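Local coordinates for uncharacterized protein (Bacillus thuringiensis serovar kurstaki, PDB 4XE7) that probably assembles into actin-like filaments of the bacterial cytoskeleton that segregate plasmid DNA, as ParM proteins do, at residues Ile70-Arg76 / Ala90-Tyr96. Residues are numbered along the deposited sequence; the frame is centred on the assembly and turned at random.
Sequences IELLHVR and AWYVGAY
Val75 and Trp91 face each other as an antiparallel hydrogen-bonded pair, Val75 N to Trp91 O and Trp91 N to Val75 O both measuring 2.8 Å, in strands 73-76 and 90-93 whose directions differ by 153°. Val93 N adds a bond to Leu73 O at 2.9 Å. Past Val93 the direct bonds stop and water takes over: one molecule receives Tyr96 N at 2.8 Å and, less closely, Leu73 N, beside the carbonyls of Ile70 and Val93. A second water joins Ile70 O to Ala95 N.

On one face, Tyr92 turns the CE1 edge of its ring onto the His74 imidazole, CE1 lying 3.6 Å from His74 CG; with CE1 over the imidazole face, offset toward its rim, and the planes at 58°, the pair is edge-to-face. With CG anti to the backbone N (chi1 174°), the imidazole reaches alongside strand 90-93, NE2 near Ala90 CB. This buried NE2 is hydrogen-bonded to Pro46 O, just after strand 33-45. Further along, Leu72 runs beside Tyr96 and lays CD2 over its ring, 4.0 Å from the centroid, a CH-pi contact. The face carrying Leu73, Val75, Trp91 and Val93 is apolar: Val75 CG2 meets Val93 CG2 at 3.8 Å, while Ile128 of helix 123-140 packs on Trp91 and Val93.

Strand 90-93 also bonds strand 33-45, and strand 73-79 bonds strand 173-179, so this pairing is interior to the mixed sheet. Direct bonds thus fix the register at its centre, whereas beyond the end of strand 90-93 water carries the polar backbone links.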
loop_
_atom_site.group_PDB
_atom_site.type_symbol
_atom_site.label_atom_id
_atom_site.label_comp_id
_atom_site.label_asym_id
_atom_site.label_seq_id
_atom_site.Cartn_x
_atom_site.Cartn_y
_atom_site.Cartn_z
ATOM N N ILE A 70 -2.789 10.495 -10.475
ATOM C CA ILE A 70 -1.892 9.447 -10.955
ATOM C C ILE A 70 -2.548 8.556 -12.004
ATOM O O ILE A 70 -1.925 7.608 -12.492
ATOM C CB ILE A 70 -1.381 8.567 -9.820
ATOM C CG1 ILE A 70 -2.545 7.843 -9.148
ATOM C CG2 ILE A 70 -0.584 9.406 -8.825
ATOM C CD1 ILE A 70 -2.126 6.730 -8.244
ATOM N N GLU A 71 -3.790 8.877 -12.361
ATOM C CA GLU A 71 -4.519 8.159 -13.412
ATOM C C GLU A 71 -3.879 8.377 -14.782
ATOM O O GLU A 71 -3.913 7.509 -15.658
ATOM C CB GLU A 71 -5.991 8.602 -13.450
ATOM C CG GLU A 71 -6.767 8.274 -12.175
ATOM C CD GLU A 71 -8.210 8.779 -12.195
ATOM O OE1 GLU A 71 -8.655 9.312 -13.239
ATOM O OE2 GLU A 71 -8.896 8.643 -11.157
ATOM N N LEU A 72 -3.280 9.544 -14.961
ATOM C CA LEU A 72 -2.668 9.862 -16.237
ATOM C C LEU A 72 -1.260 10.397 -16.032
ATOM O O LEU A 72 -1.065 11.598 -15.845
ATOM C CB LEU A 72 -3.533 10.871 -16.994
ATOM C CG LEU A 72 -3.481 10.855 -18.518
ATOM C CD1 LEU A 72 -4.533 11.820 -19.063
ATOM C CD2 LEU A 72 -2.103 11.219 -19.043
ATOM N N LEU A 73 -0.280 9.502 -16.076
ATOM C CA LEU A 73 1.108 9.905 -15.905
ATOM C C LEU A 73 1.877 9.741 -17.202
ATOM O O LEU A 73 2.163 8.623 -17.643
ATOM C CB LEU A 73 1.782 9.102 -14.780
ATOM C CG LEU A 73 1.171 9.337 -13.400
ATOM C CD1 LEU A 73 1.696 8.333 -12.407
ATOM C CD2 LEU A 73 1.428 10.772 -12.918
ATOM N N HIS A 74 2.204 10.876 -17.804
ATOM C CA HIS A 74 2.945 10.919 -19.053
ATOM C C HIS A 74 4.076 11.899 -18.828
ATOM O O HIS A 74 3.863 13.107 -18.845
ATOM C CB HIS A 74 2.038 11.339 -20.212
ATOM C CG HIS A 74 2.756 11.537 -21.510
ATOM N ND1 HIS A 74 2.195 12.222 -22.570
ATOM C CD2 HIS A 74 3.984 11.145 -21.924
ATOM C CE1 HIS A 74 3.048 12.242 -23.578
ATOM N NE2 HIS A 74 4.141 11.599 -23.213
ATOM N N VAL A 75 5.272 11.380 -18.569
ATOM C CA VAL A 75 6.346 12.233 -18.066
ATOM C C VAL A 75 7.638 12.138 -18.851
ATOM O O VAL A 75 7.911 11.141 -19.526
ATOM C CB VAL A 75 6.649 11.911 -16.588
ATOM C CG1 VAL A 75 5.418 12.181 -15.744
ATOM C CG2 VAL A 75 7.087 10.452 -16.439
ATOM N N ARG A 76 8.422 13.208 -18.770
ATOM C CA ARG A 76 9.802 13.189 -19.217
ATOM C C ARG A 76 10.714 13.254 -17.996
ATOM O O ARG A 76 10.646 14.203 -17.212
ATOM C CB ARG A 76 10.085 14.360 -20.159
ATOM C CG ARG A 76 11.521 14.464 -20.573
ATOM C CD ARG A 76 11.869 13.379 -21.572
ATOM N NE ARG A 76 13.282 13.424 -21.933
ATOM C CZ ARG A 76 13.793 14.237 -22.852
ATOM N NH1 ARG A 76 13.011 15.076 -23.515
ATOM N NH2 ARG A 76 15.086 14.210 -23.107
ATOM N N ALA A 90 10.150 10.106 -23.352
ATOM C CA ALA A 90 9.069 10.267 -22.412
ATOM C C ALA A 90 8.418 8.904 -22.127
ATOM O O ALA A 90 8.590 7.949 -22.897
ATOM C CB ALA A 90 8.050 11.261 -22.946
ATOM N N TRP A 91 7.676 8.828 -21.021
ATOM C CA TRP A 91 7.126 7.574 -20.523
ATOM C C TRP A 91 5.683 7.697 -20.063
ATOM O O TRP A 91 5.282 8.710 -19.490
ATOM C CB TRP A 91 7.976 7.042 -19.353
ATOM C CG TRP A 91 9.345 6.664 -19.786
ATOM C CD1 TRP A 91 10.444 7.465 -19.795
ATOM C CD2 TRP A 91 9.755 5.408 -20.331
ATOM N NE1 TRP A 91 11.518 6.791 -20.318
ATOM C CE2 TRP A 91 11.124 5.517 -20.650
ATOM C CE3 TRP A 91 9.101 4.196 -20.587
ATOM C CZ2 TRP A 91 11.858 4.461 -21.196
ATOM C CZ3 TRP A 91 9.827 3.144 -21.141
ATOM C CH2 TRP A 91 11.193 3.286 -21.435
ATOM N N TYR A 92 4.916 6.645 -20.327
ATOM C CA TYR A 92 3.650 6.411 -19.673
ATOM C C TYR A 92 3.957 5.617 -18.422
ATOM O O TYR A 92 4.739 4.664 -18.476
ATOM C CB TYR A 92 2.694 5.636 -20.584
ATOM C CG TYR A 92 2.256 6.388 -21.817
ATOM C CD1 TYR A 92 1.905 7.727 -21.746
ATOM C CD2 TYR A 92 2.184 5.751 -23.053
ATOM C CE1 TYR A 92 1.496 8.408 -22.862
ATOM C CE2 TYR A 92 1.777 6.426 -24.176
ATOM C CZ TYR A 92 1.429 7.755 -24.074
ATOM O OH TYR A 92 1.016 8.448 -25.183
ATOM N N VAL A 93 3.365 6.003 -17.296
ATOM C CA VAL A 93 3.706 5.376 -16.021
ATOM C C VAL A 93 2.464 4.986 -15.238
ATOM O O VAL A 93 1.528 5.769 -15.138
ATOM C CB VAL A 93 4.566 6.320 -15.140
ATOM C CG1 VAL A 93 5.135 5.568 -13.924
ATOM C CG2 VAL A 93 5.689 6.933 -15.945
ATOM N N GLY A 94 2.463 3.789 -14.658
ATOM C CA GLY A 94 1.394 3.389 -13.764
ATOM C C GLY A 94 0.124 2.975 -14.473
ATOM O O GLY A 94 0.174 2.284 -15.499
ATOM N N ALA A 95 -1.019 3.409 -13.940
ATOM C CA ALA A 95 -2.318 3.028 -14.492
ATOM C C ALA A 95 -2.390 3.270 -16.001
ATOM O O ALA A 95 -2.796 2.391 -16.754
ATOM C CB ALA A 95 -3.445 3.780 -13.779
ATOM N N TYR A 96 -1.959 4.448 -16.438
ATOM C CA TYR A 96 -2.001 4.804 -17.853
ATOM C C TYR A 96 -1.166 3.871 -18.731
ATOM O O TYR A 96 -1.480 3.664 -19.907
ATOM C CB TYR A 96 -1.524 6.242 -18.045
ATOM C CG TYR A 96 -1.990 6.885 -19.333
ATOM C CD1 TYR A 96 -3.261 6.637 -19.832
ATOM C CD2 TYR A 96 -1.159 7.749 -20.042
ATOM C CE1 TYR A 96 -3.694 7.226 -21.015
ATOM C CE2 TYR A 96 -1.582 8.344 -21.223
ATOM C CZ TYR A 96 -2.849 8.077 -21.705
ATOM O OH TYR A 96 -3.276 8.666 -22.874
HETATM O O HOH W 1 -0.878 6.601 -14.943
HETATM O O HOH W 2 -0.919 5.008 -11.499
#